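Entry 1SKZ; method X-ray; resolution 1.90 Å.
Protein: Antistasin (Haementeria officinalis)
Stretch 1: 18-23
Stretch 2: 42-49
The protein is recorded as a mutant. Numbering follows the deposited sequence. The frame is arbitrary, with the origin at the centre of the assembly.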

# COMPACT_ATOMS: atom_id res chain seq x y z
N ALA A 18 -1.14 5.57 13.20
CA ALA A 18 -1.45 4.15 13.23
C ALA A 18 -0.20 3.35 13.56
O ALA A 18 0.94 3.86 13.49
CB ALA A 18 -2.06 3.70 11.90
N CYS A 19 -0.42 2.11 13.95
CA CYS A 19 0.66 1.25 14.40
C CYS A 19 1.57 0.71 13.30
O CYS A 19 1.10 0.18 12.28
CB CYS A 19 0.07 0.11 15.19
SG CYS A 19 1.34 -0.76 16.13
N ASN A 20 2.88 0.93 13.47
CA ASN A 20 3.89 0.33 12.63
C ASN A 20 4.29 -1.04 13.19
O ASN A 20 4.67 -1.16 14.34
CB ASN A 20 5.12 1.25 12.52
CG ASN A 20 6.17 0.74 11.54
OD1 ASN A 20 6.66 -0.39 11.66
ND2 ASN A 20 6.55 1.59 10.58
N ILE A 21 4.08 -2.08 12.38
CA ILE A 21 4.10 -3.43 12.87
C ILE A 21 5.54 -3.86 13.00
O ILE A 21 5.87 -4.74 13.79
CB ILE A 21 3.33 -4.37 11.92
CG1 ILE A 21 2.91 -5.63 12.69
CG2 ILE A 21 4.18 -4.66 10.62
CD1 ILE A 21 2.30 -6.69 11.84
N ILE A 22 6.43 -3.16 12.32
CA ILE A 22 7.84 -3.44 12.46
C ILE A 22 8.42 -2.84 13.76
O ILE A 22 9.00 -3.57 14.57
CB ILE A 22 8.64 -2.94 11.22
CG1 ILE A 22 8.22 -3.74 9.98
CG2 ILE A 22 10.14 -3.16 11.43
CD1 ILE A 22 9.03 -3.39 8.72
N THR A 23 8.18 -1.56 13.98
CA THR A 23 8.85 -0.87 15.09
C THR A 23 7.99 -0.86 16.33
O THR A 23 8.48 -0.61 17.42
CB THR A 23 9.22 0.59 14.72
OG1 THR A 23 8.03 1.34 14.39
CG2 THR A 23 10.17 0.61 13.54
N GLN A 42 -2.75 -4.51 3.24
CA GLN A 42 -1.35 -4.59 2.87
C GLN A 42 -0.54 -3.58 3.63
O GLN A 42 -1.07 -2.60 4.14
CB GLN A 42 -1.19 -4.37 1.35
CG GLN A 42 -1.92 -5.46 0.60
CD GLN A 42 -1.49 -5.60 -0.83
OE1 GLN A 42 -0.32 -5.35 -1.19
NE2 GLN A 42 -2.45 -5.97 -1.69
N ARG A 43 0.74 -3.85 3.78
CA ARG A 43 1.61 -2.89 4.42
C ARG A 43 2.73 -2.52 3.47
O ARG A 43 3.15 -3.34 2.65
CB ARG A 43 2.18 -3.45 5.73
CG ARG A 43 1.11 -3.64 6.82
CD ARG A 43 1.72 -3.84 8.18
NE ARG A 43 0.74 -4.10 9.23
CZ ARG A 43 0.47 -3.26 10.22
NH1 ARG A 43 1.13 -2.11 10.33
NH2 ARG A 43 -0.48 -3.57 11.07
N SER A 44 3.24 -1.30 3.60
CA SER A 44 4.55 -0.98 3.04
C SER A 44 5.63 -1.84 3.70
O SER A 44 5.43 -2.42 4.79
CB SER A 44 4.88 0.51 3.24
OG SER A 44 4.93 0.82 4.62
N ARG A 45 6.75 -2.00 3.00
CA ARG A 45 7.85 -2.82 3.51
C ARG A 45 8.45 -2.20 4.79
O ARG A 45 9.22 -2.87 5.49
CB ARG A 45 8.95 -2.98 2.47
CG ARG A 45 9.58 -1.67 2.00
CD ARG A 45 10.91 -1.97 1.37
NE ARG A 45 10.80 -2.46 -0.00
CZ ARG A 45 11.75 -3.12 -0.65
NH1 ARG A 45 13.01 -2.79 -0.41
NH2 ARG A 45 11.48 -3.64 -1.85
N TYR A 46 8.17 -0.91 5.03
CA TYR A 46 8.60 -0.28 6.28
C TYR A 46 7.58 -0.35 7.39
O TYR A 46 7.81 0.20 8.45
CB TYR A 46 9.04 1.17 6.04
CG TYR A 46 10.41 1.26 5.36
CD1 TYR A 46 11.59 0.96 6.08
CD2 TYR A 46 10.53 1.54 3.99
CE1 TYR A 46 12.82 0.92 5.46
CE2 TYR A 46 11.78 1.50 3.35
CZ TYR A 46 12.93 1.18 4.10
OH TYR A 46 14.17 1.10 3.48
N GLY A 47 6.43 -1.00 7.14
CA GLY A 47 5.55 -1.42 8.21
C GLY A 47 4.22 -0.71 8.44
O GLY A 47 3.54 -0.97 9.45
N CYS A 48 3.82 0.15 7.51
CA CYS A 48 2.52 0.84 7.58
C CYS A 48 1.42 0.28 6.65
O CYS A 48 1.64 0.06 5.46
CB CYS A 48 2.70 2.34 7.30
SG CYS A 48 3.82 3.18 8.46
N GLU A 49 0.24 0.06 7.23
CA GLU A 49 -0.98 -0.31 6.47
C GLU A 49 -1.44 0.78 5.50
O GLU A 49 -1.32 1.99 5.77
CB GLU A 49 -2.14 -0.64 7.43
CG GLU A 49 -2.01 -2.02 8.05
CD GLU A 49 -3.16 -2.41 8.95
OE1 GLU A 49 -3.81 -1.51 9.47
OE2 GLU A 49 -3.40 -3.64 9.14
O HOH W 1 -0.25 0.83 9.96

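This is a small, polar-centred contact between a loop and a beta turn, in which one backbone hydrogen bond, two from side chains to carbonyls, and a bridging water between backbone atoms join the stretches, while I21 packs on the R43 guanidinium and I22 packs on the turn; about 336 Å² is buried in all.

The carbonyl of G47 is the hub. I21 N donates to G47 O at 3.2 Å, N20 CA, 3.5 Å from G47 O, points a CA-H at it (149° at the hydrogen), and R43 NH1 reaches G47 O from its own stretch at 2.8 Å. The same R43 NH1 donates across the contact to C19 O at 3.0 Å, so one arginine nitrogen ties together two carbonyls from different stretches. To get there R43 extends its chain, with chi2 and chi3 both t, and the guanidinium lies with C19 O at its edge and I21 CB over one face, 3.5 Å from R43 CZ. E49 OE2, 3.5 Å from R43 NH2, balances the charge without lying in the guanidinium plane. Water 1 adds a second link, donating to C19 O at 2.8 Å and accepting from E49 N at 2.9 Å.

N20 works with both ends of its amide. N20 ND2 donates to Y46 O at 2.8 Å, while N20 OD1 accepts from T23 N at 3.0 Å and, weakly, from I22 N at 2.9 Å, so the group that grips the turn also shapes its own loop.

Glycine is demanded at G47 twice over: its backbone angles (108/11) would jam a CB against the preceding carbonyl, and an ideal CB on G47 would sit 2.4 Å from N20 OD1. The type I turn from S44 to G47 is closed by G47 N to S44 O at 2.9 Å. Against it rests I22, whose CD1 lies 3.3 Å from R45 O, a carbonyl buried here without a polar partner.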